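Local atomic coordinates of 1,3-alpha-isomaltosidase (Kribbella flavida DSM 17836, PDB entry 5X3I), a protein that hydrolyses the alpha-1,3-glucosidic linkages of cyclobis-(1-6)-alpha-nigerosyl to yield isomaltose, a step in the intracellular breakdown of this starch-derived cyclic tetrasaccharide. Residues T617-D620 with R621-P624; M318-H321 with R322-I326; A584-A587 with F588-I591; A377-D380 with E381-R385. The protein carries 1 engineered substitution. One frame throughout, in Å; residues are numbered along the deposited sequence.

All four contacts are local and lie within the TIM-barrel domain of this family 31 enzyme, so each closes only a turn of chain; they follow one another in series, and none nests in or crosses another. From the N terminus, contact 2 ends helix 311-323, contact 4 ends helix 375-384, contact 3 leads from helix 576-586 toward strand 591-593, and contact 1 turns from helix 610-617 into helix 622-650. Contacts 2 and 4 touch: D319 OD1 meets R385 NH1 at 2.8 Å in a salt bridge, and M318 packs on L382. Helix 622-650, which opens in contact 1, lends side chains to contacts 2 and 3.

Contact 1: residues T617-D620 with R621-P624; sequences TGDD and RVVP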
# COMPACT_ATOMS: atom_id res chain seq x y z
N THR A 617 -13.44 20.16 18.47
CA THR A 617 -13.67 19.52 19.75
C THR A 617 -13.94 20.51 20.88
O THR A 617 -14.54 20.15 21.89
CB THR A 617 -12.47 18.66 20.15
OG1 THR A 617 -11.32 19.49 20.31
CG2 THR A 617 -12.21 17.60 19.09
N GLY A 618 -13.50 21.75 20.71
CA GLY A 618 -13.54 22.72 21.79
C GLY A 618 -12.55 22.40 22.90
O GLY A 618 -12.70 22.87 24.01
N ASP A 619 -11.53 21.59 22.59
CA ASP A 619 -10.56 21.17 23.59
C ASP A 619 -9.30 22.02 23.53
O ASP A 619 -8.58 22.00 22.53
CB ASP A 619 -10.21 19.69 23.40
CG ASP A 619 -9.57 19.06 24.63
OD1 ASP A 619 -8.65 19.66 25.22
OD2 ASP A 619 -10.00 17.95 25.01
N ASP A 620 -9.02 22.75 24.60
CA ASP A 620 -7.93 23.72 24.61
C ASP A 620 -6.61 23.08 24.98
O ASP A 620 -5.62 23.77 25.13
CB ASP A 620 -8.25 24.90 25.53
CG ASP A 620 -8.53 24.48 26.96
OD1 ASP A 620 -7.77 23.66 27.52
OD2 ASP A 620 -9.51 24.99 27.53
N ARG A 621 -6.60 21.77 25.18
CA ARG A 621 -5.34 21.06 25.32
C ARG A 621 -4.72 20.63 23.98
O ARG A 621 -3.55 20.32 23.93
CB ARG A 621 -5.52 19.81 26.18
CG ARG A 621 -5.94 20.08 27.60
CD ARG A 621 -6.35 18.78 28.26
NE ARG A 621 -7.52 18.18 27.63
CZ ARG A 621 -8.05 17.02 28.00
NH1 ARG A 621 -7.51 16.33 28.99
NH2 ARG A 621 -9.12 16.55 27.38
N VAL A 622 -5.51 20.63 22.91
CA VAL A 622 -5.04 20.02 21.66
C VAL A 622 -3.84 20.75 21.03
O VAL A 622 -2.82 20.14 20.73
CB VAL A 622 -6.18 19.93 20.63
CG1 VAL A 622 -5.64 19.46 19.28
CG2 VAL A 622 -7.26 18.97 21.12
N VAL A 623 -3.95 22.06 20.84
CA VAL A 623 -2.84 22.81 20.26
C VAL A 623 -1.58 22.75 21.13
O VAL A 623 -0.53 22.36 20.63
CB VAL A 623 -3.24 24.27 19.97
CG1 VAL A 623 -2.00 25.13 19.71
CG2 VAL A 623 -4.21 24.33 18.79
N PRO A 624 -1.67 23.11 22.43
CA PRO A 624 -0.43 23.10 23.23
C PRO A 624 0.23 21.73 23.34
O PRO A 624 1.44 21.63 23.30
CB PRO A 624 -0.90 23.57 24.61
CG PRO A 624 -2.17 24.26 24.38
CD PRO A 624 -2.82 23.55 23.24
O HOH W 1 -6.26 23.51 21.85
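The carboxylate of D619 and the guanidinium of R621 lie nearly in one plane, 6° apart, and meet edge to edge as a salt bridge between residues two apart in sequence. R621 presents its side-on edge: NE donates to D619 OD1 at 3.0 Å and NH2 to D619 OD2 at 2.9 Å, each bond arriving on the syn lone pair of its oxygen. The bend of the arginine chain at chi3 (-64°) brings NE and NH2 level with the D619 carboxylate. D619 OD1 has a second task, since its anti lone pair takes the backbone N of R621 at 2.9 Å. Two donors from one residue therefore grip a single oxygen, and together with the bond to OD2 they fix the rotation of the carboxylate. D620 is turned quite differently, its carboxylate plane 76° from the guanidinium.

V622 adds an apolar contact through its CG2 branch, which stands 3.8 Å from D619 CB, while its other neighbours include A576 and Y579 of helix 576-586. The P624 ring brings CD within 3.4 Å of D620 O. The backbone N of D619 donates to T617 OG1 at 3.1 Å, an ST turn; that hydroxyl also bonds to V613 O. A water links D619 O to V623 N.

The type I beta turn from D619 to V622, with the D619 side chain capping R621 N, is the arrangement of a helix start: it carries the chain from helix 610-617 into helix 622-650.

Contact 2: residues M318-H321 with R322-I326; sequences MDTH and RDLAI
A first torsion of -101° on H321, away from the usual staggered values, turns the imidazole so that ND1 meets I326 O, just past its own helix. The 3.0 Å bond lies in the ring plane and is nearly straight at ND1 (163°), but reaches I326 O from above the carbonyl plane. CG2 of I326 packs 3.7 Å from the same ND1. The backbone closes the end with a Schellman motif: A325 has positive phi, I326 N donates to H321 O, and A325 N donates to R322 O. In R322, CG stands anti to the backbone N, and a bend at chi3 lays the guanidinium alongside the D319 carboxylate, the two planes stacked with an offset, 12° apart. That pairing is long and acts through charge alone, whereas R322 NE bonds D323 OD1 at 2.8 Å. A leucine in place of H321 would probably leave I326 O without its side-chain donor and Y594 without its partner at NE2. Within the unit of strand 302-304, helix 311-323 and strand 330-333, H321 rests on A303 and sets its ring edge-to-face with W611 of helix 610-617, I326 packs on helix 622-650, and D319 faces R385, just past helix 375-384.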
# COMPACT_ATOMS: atom_id res chain seq x y z
N MET A 318 -0.01 27.02 6.32
CA MET A 318 1.38 27.04 6.78
C MET A 318 1.64 28.29 7.65
O MET A 318 2.40 28.22 8.60
CB MET A 318 2.35 26.99 5.60
CG MET A 318 2.34 25.67 4.82
SD MET A 318 2.69 24.22 5.82
CE MET A 318 1.04 23.63 6.18
N ASP A 319 1.01 29.40 7.32
CA ASP A 319 1.12 30.59 8.15
C ASP A 319 0.57 30.29 9.54
O ASP A 319 1.14 30.72 10.54
CB ASP A 319 0.38 31.79 7.54
CG ASP A 319 1.17 32.47 6.43
OD1 ASP A 319 2.30 32.06 6.16
OD2 ASP A 319 0.65 33.43 5.83
N THR A 320 -0.50 29.50 9.61
CA THR A 320 -1.08 29.17 10.90
C THR A 320 -0.12 28.29 11.71
O THR A 320 0.06 28.52 12.90
CB THR A 320 -2.46 28.50 10.77
OG1 THR A 320 -3.37 29.42 10.16
CG2 THR A 320 -3.00 28.11 12.13
N HIS A 321 0.52 27.32 11.06
CA HIS A 321 1.57 26.53 11.70
C HIS A 321 2.62 27.44 12.31
O HIS A 321 3.01 27.26 13.46
CB HIS A 321 2.24 25.58 10.70
CG HIS A 321 1.77 24.16 10.77
ND1 HIS A 321 2.27 23.25 11.68
CD2 HIS A 321 0.84 23.49 10.04
CE1 HIS A 321 1.68 22.08 11.51
NE2 HIS A 321 0.80 22.20 10.52
N ARG A 322 3.08 28.41 11.53
CA ARG A 322 4.10 29.35 11.99
C ARG A 322 3.59 30.17 13.18
O ARG A 322 4.27 30.30 14.18
CB ARG A 322 4.52 30.31 10.87
CG ARG A 322 5.44 31.43 11.35
CD ARG A 322 5.41 32.64 10.42
NE ARG A 322 4.07 33.22 10.32
CZ ARG A 322 3.69 34.04 9.34
NH1 ARG A 322 4.55 34.38 8.39
NH2 ARG A 322 2.46 34.52 9.33
N ASP A 323 2.40 30.73 13.06
CA ASP A 323 1.89 31.63 14.09
C ASP A 323 1.59 30.90 15.39
O ASP A 323 1.69 31.49 16.46
CB ASP A 323 0.66 32.38 13.58
CG ASP A 323 0.99 33.31 12.42
OD1 ASP A 323 2.16 33.71 12.29
OD2 ASP A 323 0.09 33.62 11.63
N LEU A 324 1.26 29.61 15.32
CA LEU A 324 1.02 28.83 16.53
C LEU A 324 2.29 28.14 17.01
O LEU A 324 2.26 27.37 17.97
CB LEU A 324 -0.10 27.80 16.30
CG LEU A 324 -1.48 28.36 15.94
CD1 LEU A 324 -2.51 27.25 15.69
CD2 LEU A 324 -1.96 29.28 17.04
N ALA A 325 3.40 28.41 16.35
CA ALA A 325 4.70 27.86 16.72
C ALA A 325 4.68 26.32 16.78
O ALA A 325 5.28 25.73 17.67
CB ALA A 325 5.16 28.45 18.05
N ILE A 326 3.97 25.70 15.84
CA ILE A 326 4.02 24.26 15.64
C ILE A 326 4.92 23.97 14.45
O ILE A 326 4.54 24.21 13.31
CB ILE A 326 2.63 23.66 15.37
CG1 ILE A 326 1.66 24.02 16.50
CG2 ILE A 326 2.74 22.13 15.16
CD1 ILE A 326 0.19 23.87 16.12

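Contact 3: residues A584-A587 with F588-I591; sequences AASA and FMPI
The chain leaves helix 576-586 through a type I beta turn from S586 to M589, on the way to strand 591-593, the eighth strand of the TIM barrel. Two backbone bonds hold the exit: F588 N donates to A585 O at 3.0 Å and M589 N to S586 O at 2.9 Å. In both, the donor stands well above the carbonyl plane, by 55° and 65°, so neither bond uses a lone pair in the usual way. They span three residues, where a continuing alpha helix would span four.

The side chains fold back along this exit in two directions. F588 has CG anti to its own carbonyl carbon (chi1 -65°), which brings the ring alongside the helix end: A584 O lies at the ring edge, 3.3 Å from CD1, while A587 O lies over one face. L632 and L636 of helix 622-650 also meet this ring. M589 leaves in a different direction, roughly at right angles to F588. Extended beyond CG, its chain passes S586, with SD 3.9 Å from S586 CA. W562 and W564 of the neighbouring barrel strand, and M655, also pack on M589.

All the touching residues are buried, and several polar atoms find partners: S586 OG bonds A582 O and W564 NE1, and R633 NH1 donates to A587 O and M589 O. At the far end of M589, the terminal CE stands 3.8 Å from A585 CB and 3.7 Å from A585 O.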
# COMPACT_ATOMS: atom_id res chain seq x y z
N ALA A 584 0.91 11.67 19.86
CA ALA A 584 2.01 11.37 20.76
C ALA A 584 2.80 10.15 20.32
O ALA A 584 4.03 10.18 20.30
CB ALA A 584 1.50 11.18 22.17
N ALA A 585 2.11 9.07 19.97
CA ALA A 585 2.78 7.86 19.51
C ALA A 585 3.51 8.12 18.19
O ALA A 585 4.60 7.62 17.97
CB ALA A 585 1.78 6.70 19.34
N SER A 586 2.90 8.92 17.33
CA SER A 586 3.46 9.15 15.99
C SER A 586 4.76 9.95 16.03
O SER A 586 5.63 9.76 15.18
CB SER A 586 2.44 9.87 15.12
OG SER A 586 1.31 9.05 14.90
N ALA A 587 4.90 10.80 17.04
CA ALA A 587 6.16 11.53 17.27
C ALA A 587 7.34 10.58 17.50
O ALA A 587 8.50 10.95 17.39
CB ALA A 587 5.99 12.48 18.46
N PHE A 588 7.00 9.37 17.91
CA PHE A 588 7.91 8.24 18.08
C PHE A 588 7.94 7.20 16.93
O PHE A 588 8.27 6.03 17.15
CB PHE A 588 7.68 7.66 19.46
CG PHE A 588 8.05 8.64 20.56
CD1 PHE A 588 7.08 9.40 21.18
CD2 PHE A 588 9.37 8.86 20.89
CE1 PHE A 588 7.41 10.30 22.16
CE2 PHE A 588 9.71 9.77 21.88
CZ PHE A 588 8.73 10.50 22.50
N MET A 589 7.41 7.57 15.77
CA MET A 589 7.41 6.68 14.60
C MET A 589 8.31 7.25 13.48
O MET A 589 8.69 8.41 13.55
CB MET A 589 5.98 6.50 14.10
CG MET A 589 5.09 5.73 15.07
SD MET A 589 3.43 5.60 14.42
CE MET A 589 2.53 5.29 15.93
N PRO A 590 8.73 6.41 12.51
CA PRO A 590 9.64 6.91 11.48
C PRO A 590 9.15 8.18 10.76
O PRO A 590 9.94 9.06 10.48
CB PRO A 590 9.75 5.74 10.51
CG PRO A 590 9.51 4.53 11.36
CD PRO A 590 8.45 4.97 12.34
N ILE A 591 7.86 8.25 10.47
CA ILE A 591 7.28 9.37 9.76
C ILE A 591 6.03 9.87 10.46
O ILE A 591 5.03 9.13 10.60
CB ILE A 591 6.93 9.02 8.30
CG1 ILE A 591 8.15 8.47 7.55
CG2 ILE A 591 6.33 10.23 7.58
CD1 ILE A 591 9.20 9.51 7.21

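Contact 4: residues A377-D380 with E381-R385; sequences AMID and ELHAR
I379 and H383, one helical turn apart, make the tight part of this contact: CG2 of I379 lies over one face of the imidazole, 3.8 Å from the H383 ring centroid, in a CH-pi contact. The two side chains run side by side, and with the first torsion of H383 at -78°, I379 O also lies over one face of the ring and accepts from H383 N at 2.9 Å. On the buried flank, M378 CG meets L382 CD1 more distantly, at 4.2 Å. E381, bent at chi2, curls toward R385, whose NE forms a salt bridge to E381 OE2 at 2.8 Å; R385 also faces D319. The outer side is looser and polar. A water donates to D380 OD1 and sits at the edge of the H383 ring, 2.7 Å from ND1, while D380 OD2 pairs with K376. An alanine in place of H383 would probably leave I379 CG2 without its ring and D466 and the water at D380 without their imidazole partner. Inward, M378 packs on V314 and T315 of helix 311-323 and on I333 of strand 330-333, L382 rests on V331, and I379 reaches F463, so helix 375-384 lies against both.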
# COMPACT_ATOMS: atom_id res chain seq x y z
N ALA A 377 7.01 31.58 -6.14
CA ALA A 377 7.11 32.44 -4.97
C ALA A 377 6.63 31.72 -3.72
O ALA A 377 7.24 31.84 -2.66
CB ALA A 377 6.31 33.73 -5.18
N MET A 378 5.55 30.96 -3.84
CA MET A 378 5.05 30.18 -2.71
C MET A 378 6.11 29.20 -2.22
O MET A 378 6.41 29.14 -1.03
CB MET A 378 3.77 29.43 -3.08
CG MET A 378 3.26 28.52 -1.96
SD MET A 378 1.95 27.39 -2.48
CE MET A 378 2.78 26.46 -3.74
N ILE A 379 6.70 28.46 -3.15
CA ILE A 379 7.67 27.44 -2.81
C ILE A 379 8.96 28.06 -2.27
O ILE A 379 9.55 27.55 -1.34
CB ILE A 379 7.98 26.52 -4.02
CG1 ILE A 379 6.74 25.72 -4.40
CG2 ILE A 379 9.13 25.58 -3.72
CD1 ILE A 379 6.87 25.01 -5.73
N ASP A 380 9.39 29.17 -2.86
CA ASP A 380 10.58 29.86 -2.38
C ASP A 380 10.38 30.30 -0.92
O ASP A 380 11.26 30.11 -0.10
CB ASP A 380 10.93 31.05 -3.27
CG ASP A 380 11.46 30.61 -4.63
OD1 ASP A 380 11.71 29.41 -4.83
OD2 ASP A 380 11.64 31.48 -5.50
N GLU A 381 9.20 30.84 -0.60
CA GLU A 381 8.94 31.25 0.78
C GLU A 381 8.93 30.06 1.73
O GLU A 381 9.52 30.13 2.80
CB GLU A 381 7.62 32.01 0.90
CG GLU A 381 7.24 32.36 2.36
CD GLU A 381 8.26 33.27 3.08
OE1 GLU A 381 9.07 33.94 2.42
OE2 GLU A 381 8.25 33.31 4.32
N LEU A 382 8.28 28.96 1.34
CA LEU A 382 8.25 27.76 2.17
C LEU A 382 9.67 27.25 2.40
O LEU A 382 10.05 26.92 3.51
CB LEU A 382 7.36 26.67 1.55
CG LEU A 382 5.86 26.98 1.46
CD1 LEU A 382 5.09 25.86 0.80
CD2 LEU A 382 5.28 27.24 2.85
N HIS A 383 10.47 27.20 1.34
CA HIS A 383 11.86 26.80 1.46
C HIS A 383 12.63 27.73 2.40
O HIS A 383 13.43 27.27 3.21
CB HIS A 383 12.54 26.76 0.08
CG HIS A 383 12.21 25.53 -0.72
ND1 HIS A 383 12.58 25.38 -2.04
CD2 HIS A 383 11.53 24.41 -0.39
CE1 HIS A 383 12.17 24.21 -2.48
NE2 HIS A 383 11.53 23.60 -1.51
N ALA A 384 12.34 29.03 2.32
CA ALA A 384 12.98 30.01 3.19
C ALA A 384 12.68 29.71 4.66
O ALA A 384 13.53 29.92 5.53
CB ALA A 384 12.53 31.44 2.83
N ARG A 385 11.49 29.18 4.93
CA ARG A 385 11.13 28.79 6.29
C ARG A 385 11.60 27.38 6.63
O ARG A 385 11.31 26.88 7.71
CB ARG A 385 9.62 28.89 6.49
CG ARG A 385 9.04 30.23 6.14
CD ARG A 385 7.56 30.25 6.41
NE ARG A 385 6.92 31.45 5.88
CZ ARG A 385 5.63 31.73 6.01
NH1 ARG A 385 4.82 30.90 6.66
NH2 ARG A 385 5.14 32.84 5.51
O HOH W 2 13.43 27.43 -3.56